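Local atomic coordinates of protein interacting with Hsp90 1 (Saccharomyces cerevisiae, PDB entry 4CHH), a protein that takes part in pre-rRNA processing, is required for the Nop58-snoRNA interaction, and belongs to the Hsp90-binding R2TP complex. Residues A[112-117]-A[167-172]. Residues are numbered along the deposited sequence; the frame is centred on the assembly and turned at random.
Sequences VWDCCI and ELPALE
Asp114 meets Leu168 and Pro169 through its two carboxylate oxygens, one oxygen to each residue. OD1 lies 3.6 Å from the methyl CD2 of Leu168. OD2 lies 3.4 Å from CD of Pro169 and a little farther from its CG, so it lies against the CD-CG bond of the proline ring. These are van der Waals contacts with carbon. The polar link is made by water. One molecule donates to OD2 of Asp114 and to O of Pro169, each at 2.6 Å. It therefore ties the strand side chain to the loop backbone. CG of Asp114 stands anti to its carbonyl carbon (chi1 -54°), and the CB bond already points at the 167-172 segment, which carries both oxygens to the loop. OD1 also forms a salt bridge with NH2 of Arg100 and accepts a hydrogen bond from ND2 of Asn62. The buried carboxylate is thus gripped from both neighbouring strands, 95-103 and 58-66, and the arginine probably favours its charged form. An asparagine here would probably leave Arg100 without its acidic mate and weaken the hold on the bridging water.

All this belongs to the PIH1 N-terminal domain. Segment 112-117 runs along strand 109-118 of the mixed sheet. Segment 167-172 is the end of a loop and the first two residues of strand 171-174, and it passes over the face of strand 109-118 opposite helix 129-147. Trp113 and Cys115 pack on that helix.

The apolar part is smaller. CD1 of Leu171 touches CB of Cys116 at 3.5 Å, the closest approach of the pair. SG of Cys116 is turned anti to the backbone N (chi1 -163°), which leaves it a little farther from the same CD1 of Leu171, at 4.2 Å.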
# COMPACT_ATOMS: atom_id res chain seq x y z
N VAL A 112 1.11 6.83 9.21
CA VAL A 112 1.71 5.66 8.59
C VAL A 112 0.64 4.61 8.25
O VAL A 112 -0.17 4.25 9.10
CB VAL A 112 2.82 5.06 9.51
CG1 VAL A 112 3.49 3.84 8.89
CG2 VAL A 112 3.87 6.11 9.89
N TRP A 113 0.67 4.12 7.01
CA TRP A 113 -0.17 3.02 6.52
C TRP A 113 0.70 1.93 5.97
O TRP A 113 1.76 2.23 5.40
CB TRP A 113 -1.10 3.48 5.37
CG TRP A 113 -2.32 4.24 5.74
CD1 TRP A 113 -3.58 3.74 5.85
CD2 TRP A 113 -2.46 5.68 5.80
NE1 TRP A 113 -4.49 4.76 6.03
CE2 TRP A 113 -3.83 5.96 6.00
CE3 TRP A 113 -1.55 6.76 5.72
CZ2 TRP A 113 -4.32 7.27 6.14
CZ3 TRP A 113 -2.04 8.06 5.84
CH2 TRP A 113 -3.41 8.31 6.03
N ASP A 114 0.24 0.69 6.05
CA ASP A 114 0.96 -0.41 5.39
C ASP A 114 0.10 -0.84 4.21
O ASP A 114 -1.11 -0.95 4.36
CB ASP A 114 1.24 -1.61 6.32
CG ASP A 114 1.95 -1.28 7.62
OD1 ASP A 114 2.87 -0.43 7.60
OD2 ASP A 114 1.59 -1.86 8.66
N CYS A 115 0.71 -1.03 3.04
CA CYS A 115 0.01 -1.49 1.83
C CYS A 115 0.68 -2.78 1.40
O CYS A 115 1.79 -2.74 0.87
CB CYS A 115 0.06 -0.43 0.72
SG CYS A 115 -1.07 0.96 0.97
N CYS A 116 0.03 -3.93 1.64
CA CYS A 116 0.57 -5.25 1.41
C CYS A 116 0.07 -5.85 0.11
O CYS A 116 -1.14 -5.94 -0.13
CB CYS A 116 0.26 -6.16 2.60
SG CYS A 116 1.26 -7.66 2.67
N ILE A 117 1.00 -6.29 -0.72
CA ILE A 117 0.68 -6.89 -2.02
C ILE A 117 1.22 -8.31 -2.04
O ILE A 117 1.98 -8.70 -1.14
CB ILE A 117 1.23 -6.04 -3.21
CG1 ILE A 117 2.81 -5.97 -3.18
CG2 ILE A 117 0.56 -4.65 -3.24
CD1 ILE A 117 3.50 -5.27 -4.37
N GLU A 167 8.58 -3.01 13.76
CA GLU A 167 7.99 -4.15 13.05
C GLU A 167 6.62 -3.80 12.43
O GLU A 167 5.84 -3.09 13.06
CB GLU A 167 7.86 -5.34 14.01
CG GLU A 167 9.17 -5.78 14.64
N LEU A 168 6.36 -4.23 11.18
CA LEU A 168 5.08 -4.01 10.50
C LEU A 168 4.05 -4.87 11.21
O LEU A 168 4.28 -6.07 11.34
CB LEU A 168 5.16 -4.37 8.99
CG LEU A 168 6.16 -3.59 8.11
CD1 LEU A 168 6.04 -4.03 6.66
CD2 LEU A 168 5.99 -2.07 8.24
N PRO A 169 2.95 -4.29 11.76
CA PRO A 169 1.99 -5.13 12.49
C PRO A 169 1.21 -6.04 11.55
O PRO A 169 1.12 -5.78 10.34
CB PRO A 169 1.09 -4.10 13.18
CG PRO A 169 1.15 -2.89 12.31
CD PRO A 169 2.53 -2.87 11.75
N ALA A 170 0.68 -7.16 12.10
CA ALA A 170 -0.07 -8.12 11.29
C ALA A 170 -1.37 -7.51 10.78
O ALA A 170 -1.96 -6.64 11.42
CB ALA A 170 -0.38 -9.38 12.10
N LEU A 171 -1.78 -7.95 9.60
CA LEU A 171 -3.04 -7.55 9.00
C LEU A 171 -4.06 -8.60 9.32
O LEU A 171 -3.81 -9.79 9.11
CB LEU A 171 -2.91 -7.38 7.49
CG LEU A 171 -2.05 -6.23 7.02
CD1 LEU A 171 -1.46 -6.54 5.67
CD2 LEU A 171 -2.86 -4.96 6.93
N GLU A 172 -5.21 -8.18 9.83
CA GLU A 172 -6.29 -9.09 10.18
C GLU A 172 -7.23 -9.18 8.99
O GLU A 172 -7.77 -8.17 8.54
CB GLU A 172 -7.02 -8.61 11.43
CG GLU A 172 -6.16 -8.59 12.69
CD GLU A 172 -6.91 -8.29 13.97
OE1 GLU A 172 -7.68 -7.30 14.00
OE2 GLU A 172 -6.72 -9.04 14.96
O HOH W 1 -0.01 -3.94 8.84